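Cif-like 1 (Burkholderia cenocepacia, PDB 7JQY) is one of two Cif-like epoxide hydrolases characterised from its organism, an alpha/beta-hydrolase-fold enzyme that probably opens epoxides by adding water and crystallises as an octamer. Local coordinates at residues G17-A20 with G21-R24; F293-R296 with Q297-F301. The protein carries 1 engineered substitution. All blocks are in the same frame, centred on the assembly; numbering follows the deposited sequence.

Contact 1. Residues G17-A20 with G21-R24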
loop_
_atom_site.group_PDB
_atom_site.type_symbol
_atom_site.label_atom_id
_atom_site.label_comp_id
_atom_site.label_asym_id
_atom_site.label_seq_id
_atom_site.Cartn_x
_atom_site.Cartn_y
_atom_site.Cartn_z
ATOM N N GLY B 17 -17.119 12.985 22.376
ATOM C CA GLY B 17 -16.061 13.341 23.309
ATOM C C GLY B 17 -16.445 13.146 24.766
ATOM O O GLY B 17 -17.543 12.701 25.118
ATOM N N LEU B 18 -15.492 13.490 25.623
ATOM C CA LEU B 18 -15.715 13.467 27.055
ATOM C C LEU B 18 -16.715 14.555 27.441
ATOM O O LEU B 18 -16.781 15.602 26.794
ATOM C CB LEU B 18 -14.402 13.702 27.810
ATOM C CG LEU B 18 -13.239 12.736 27.593
ATOM C CD1 LEU B 18 -11.948 13.272 28.224
ATOM C CD2 LEU B 18 -13.589 11.366 28.151
ATOM N N PRO B 19 -17.513 14.327 28.482
ATOM C CA PRO B 19 -18.415 15.379 28.960
ATOM C C PRO B 19 -17.634 16.539 29.563
ATOM O O PRO B 19 -16.494 16.389 30.016
ATOM C CB PRO B 19 -19.274 14.670 30.011
ATOM C CG PRO B 19 -18.438 13.510 30.464
ATOM C CD PRO B 19 -17.606 13.094 29.286
ATOM N N ALA B 20 -18.277 17.708 29.583
ATOM C CA ALA B 20 -17.629 18.924 30.073
ATOM C C ALA B 20 -17.111 18.744 31.495
ATOM O O ALA B 20 -17.791 18.170 32.347
ATOM C CB ALA B 20 -18.611 20.094 30.024
ATOM N N GLY B 21 -15.882 19.205 31.743
ATOM C CA GLY B 21 -15.291 19.134 33.061
ATOM C C GLY B 21 -14.613 17.825 33.404
ATOM O O GLY B 21 -14.013 17.722 34.482
ATOM N N PHE B 22 -14.710 16.815 32.539
ATOM C CA PHE B 22 -14.104 15.521 32.838
ATOM C C PHE B 22 -12.597 15.639 33.065
ATOM O O PHE B 22 -12.041 14.951 33.928
ATOM C CB PHE B 22 -14.403 14.547 31.699
ATOM C CG PHE B 22 -14.084 13.105 32.014
ATOM C CD1 PHE B 22 -12.778 12.640 31.957
ATOM C CD2 PHE B 22 -15.100 12.204 32.331
ATOM C CE1 PHE B 22 -12.483 11.316 32.231
ATOM C CE2 PHE B 22 -14.811 10.882 32.608
ATOM C CZ PHE B 22 -13.503 10.437 32.563
ATOM N N GLU B 23 -11.921 16.505 32.298
ATOM C CA GLU B 23 -10.456 16.565 32.332
ATOM C C GLU B 23 -9.918 16.975 33.695
ATOM O O GLU B 23 -8.870 16.480 34.120
ATOM C CB GLU B 23 -9.930 17.523 31.265
ATOM C CG GLU B 23 -9.882 16.935 29.870
ATOM C CD GLU B 23 -11.179 17.123 29.109
ATOM O OE1 GLU B 23 -12.193 17.532 29.724
ATOM O OE2 GLU B 23 -11.180 16.881 27.884
ATOM N N ARG B 24 -10.608 17.878 34.385
ATOM C CA ARG B 24 -10.137 18.402 35.655
ATOM C C ARG B 24 -10.452 17.460 36.797
ATOM O O ARG B 24 -9.913 17.623 37.894
ATOM C CB ARG B 24 -10.769 19.775 35.925
ATOM C CG ARG B 24 -10.280 20.811 34.974
ATOM C CD ARG B 24 -8.949 21.339 35.463
ATOM N NE ARG B 24 -8.003 21.585 34.378
ATOM C CZ ARG B 24 -7.095 20.714 33.939
ATOM N NH1 ARG B 24 -6.992 19.504 34.479
ATOM N NH2 ARG B 24 -6.282 21.064 32.950
HETATM O O HOH W 1 -14.357 17.881 28.529
#

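Contact 2. Residues F293-R296 with Q297-F301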
loop_
_atom_site.group_PDB
_atom_site.type_symbol
_atom_site.label_atom_id
_atom_site.label_comp_id
_atom_site.label_asym_id
_atom_site.label_seq_id
_atom_site.Cartn_x
_atom_site.Cartn_y
_atom_site.Cartn_z
ATOM N N PHE B 293 -30.070 6.246 31.556
ATOM C CA PHE B 293 -30.737 5.095 32.160
ATOM C C PHE B 293 -29.785 4.319 33.059
ATOM O O PHE B 293 -30.146 3.920 34.173
ATOM C CB PHE B 293 -31.274 4.184 31.059
ATOM C CG PHE B 293 -31.758 2.849 31.553
ATOM C CD1 PHE B 293 -30.890 1.772 31.667
ATOM C CD2 PHE B 293 -33.098 2.663 31.873
ATOM C CE1 PHE B 293 -31.342 0.542 32.120
ATOM C CE2 PHE B 293 -33.557 1.435 32.321
ATOM C CZ PHE B 293 -32.684 0.375 32.443
ATOM N N LEU B 294 -28.557 4.103 32.587
ATOM C CA LEU B 294 -27.595 3.307 33.331
ATOM C C LEU B 294 -27.193 4.005 34.611
ATOM O O LEU B 294 -27.114 3.381 35.679
ATOM C CB LEU B 294 -26.367 3.056 32.465
ATOM C CG LEU B 294 -25.196 2.358 33.133
ATOM C CD1 LEU B 294 -25.684 1.039 33.686
ATOM C CD2 LEU B 294 -24.084 2.158 32.114
ATOM N N THR B 295 -26.920 5.302 34.517
ATOM C CA THR B 295 -26.507 6.030 35.700
ATOM C C THR B 295 -27.613 5.975 36.730
ATOM O O THR B 295 -27.350 5.810 37.931
ATOM C CB THR B 295 -26.127 7.472 35.348
ATOM O OG1 THR B 295 -24.848 7.455 34.712
ATOM C CG2 THR B 295 -26.023 8.345 36.589
ATOM N N ARG B 296 -28.857 6.093 36.280
ATOM C CA ARG B 296 -29.999 6.052 37.187
ATOM C C ARG B 296 -30.142 4.683 37.854
ATOM O O ARG B 296 -30.457 4.588 39.040
ATOM C CB ARG B 296 -31.289 6.412 36.445
ATOM C CG ARG B 296 -32.530 6.398 37.322
ATOM C CD ARG B 296 -32.377 7.334 38.509
ATOM N NE ARG B 296 -33.531 7.281 39.401
ATOM C CZ ARG B 296 -33.632 7.967 40.535
ATOM N NH1 ARG B 296 -32.644 8.764 40.919
ATOM N NH2 ARG B 296 -34.720 7.857 41.285
ATOM N N GLN B 297 -29.907 3.630 37.079
ATOM C CA GLN B 297 -30.002 2.268 37.565
ATOM C C GLN B 297 -28.876 1.961 38.544
ATOM O O GLN B 297 -29.114 1.366 39.599
ATOM C CB GLN B 297 -29.984 1.324 36.371
ATOM C CG GLN B 297 -31.324 1.314 35.643
ATOM C CD GLN B 297 -32.381 0.638 36.477
ATOM O OE1 GLN B 297 -32.057 -0.149 37.367
ATOM N NE2 GLN B 297 -33.645 0.910 36.186
ATOM N N LEU B 298 -27.663 2.450 38.275
ATOM C CA LEU B 298 -26.553 2.127 39.169
ATOM C C LEU B 298 -26.675 2.837 40.516
ATOM O O LEU B 298 -26.494 2.215 41.572
ATOM C CB LEU B 298 -25.223 2.491 38.509
ATOM C CG LEU B 298 -24.737 1.627 37.346
ATOM C CD1 LEU B 298 -23.472 2.221 36.731
ATOM C CD2 LEU B 298 -24.477 0.197 37.798
ATOM N N LEU B 299 -27.041 4.120 40.506
ATOM C CA LEU B 299 -27.142 4.856 41.761
ATOM C C LEU B 299 -28.251 4.294 42.646
ATOM O O LEU B 299 -28.064 4.163 43.863
ATOM C CB LEU B 299 -27.335 6.350 41.488
ATOM C CG LEU B 299 -26.033 7.001 40.989
ATOM C CD1 LEU B 299 -26.204 8.455 40.581
ATOM C CD2 LEU B 299 -24.941 6.863 42.041
ATOM N N ASP B 300 -29.399 3.935 42.051
ATOM C CA ASP B 300 -30.477 3.320 42.824
ATOM C C ASP B 300 -30.042 1.993 43.419
ATOM O O ASP B 300 -30.337 1.693 44.580
ATOM C CB ASP B 300 -31.679 3.061 41.919
ATOM C CG ASP B 300 -32.635 4.203 41.881
ATOM O OD1 ASP B 300 -32.659 4.964 42.868
ATOM O OD2 ASP B 300 -33.342 4.351 40.868
ATOM N N PHE B 301 -29.292 1.211 42.648
ATOM C CA PHE B 301 -28.813 -0.083 43.103
ATOM C C PHE B 301 -27.786 0.057 44.219
ATOM O O PHE B 301 -27.736 -0.786 45.121
ATOM C CB PHE B 301 -28.237 -0.834 41.904
ATOM C CG PHE B 301 -27.728 -2.197 42.224
ATOM C CD1 PHE B 301 -28.483 -3.073 42.980
ATOM C CD2 PHE B 301 -26.510 -2.620 41.728
ATOM C CE1 PHE B 301 -28.022 -4.337 43.250
ATOM C CE2 PHE B 301 -26.040 -3.886 41.999
ATOM C CZ PHE B 301 -26.796 -4.744 42.763
#

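Contact 1. Residues G17-A20 with G21-R24
A type II beta turn runs from P19 to F22, with A20 and G21 at its corners, and delivers the chain into the short helix 22-25, ahead of the first strand of an alpha/beta hydrolase fold. The turn is closed by one backbone hydrogen bond, from F22 N to P19 O at 3.1 Å. G21, at the third place, has the positive phi (85°) that makes this the classic glycine position of a type II turn. A weak bond from R24 N to G21 O follows in the short, weakly bonded helix.

Side chains then fold over the turn. F22 has its CG anti to its own backbone N (chi1 -168°), which swings the ring back toward L18 and P19. L18 CD2 sits over the middle of one ring face, 4.2 Å from its centroid and 12° off the normal, a CH-pi contact. Its other methyl, CD1, reaches 3.9 Å from F22 CD1 and also brushes the carboxylate of E23. P19 CG approaches the ring obliquely, beside CD2. M68 and P69 of helix 68-73 pack against F22, and F26, at the start of strand 26-32, stacks with its ring. P19 O has a second donor: a water gives one proton to it at 3.0 Å and the other to E23 OE1, linking the turn's carbonyl to a side chain of the helix.

Contact 2. Residues F293-R296 with Q297-F301
F293 and Q297, one helical turn apart on helix 291-303, meet through the face of the phenyl ring. Q297 CG lies over that face, 3.8 Å from the centroid and displaced toward the rim, in a CH-pi contact. With CG anti to its carbonyl carbon (chi1 -76°) and its chain bent at chi2, the glutamine folds back along the ring. Its amide passes outward beyond the rim on the same side of the ring, NE2 3.9 Å from F293 CZ, with the two planes 35° apart, neither stacked flat nor edge-on.

The next pair is wholly apolar: L294 CD1 meets L298 CG at 3.8 Å, the two leucines crossing at an angle. T295 and L299 instead run side by side, and CG2 of the threonine comes 4.0 Å from CD1 of the leucine. Each pair also shares an i to i+4 backbone bond, among them L298 N to L294 O at 2.8 Å. F293 and Q297 face L253 and A277 on strands 250-255 and 274-279, while T295 and L299 pack on helix 68-73, so the helix lies on the sheet with helix 68-73 alongside, consistent with the layered alpha/beta hydrolase fold.

R296 and D300 close the series. The carboxylate stands over one face of the guanidinium, the planes 70° apart, with D300 OD2 3.3 Å from R296 NE. Because the oxygen sits above the guanidinium rather than at its rim, none of the guanidinium hydrogens is directed toward it. The salt bridge therefore rests on charge alone, and its pull probably depends less on direction than that of an in-plane pair.

Overall arrangement
Contact 1 comes first along the chain, in the lead-in to helix 22-25 and strand 26-32, an outermost strand of the mixed sheet within the chain; contact 2 comes near the C-terminus, on helix 291-303, which packs on strands 250-255 and 274-279 toward the other border. Their centres are 20 Å apart and their nearest atoms about 10 Å, without touching. Helix 68-73 is common to both, receiving P19 and F22 on one hand and T295 and L299 on the other. Contact 1 therefore takes part in a subunit interface of the octamer, E23 by backbone bonds and R24 by packing on a second subunit, whereas contact 2 belongs to packing within one subunit.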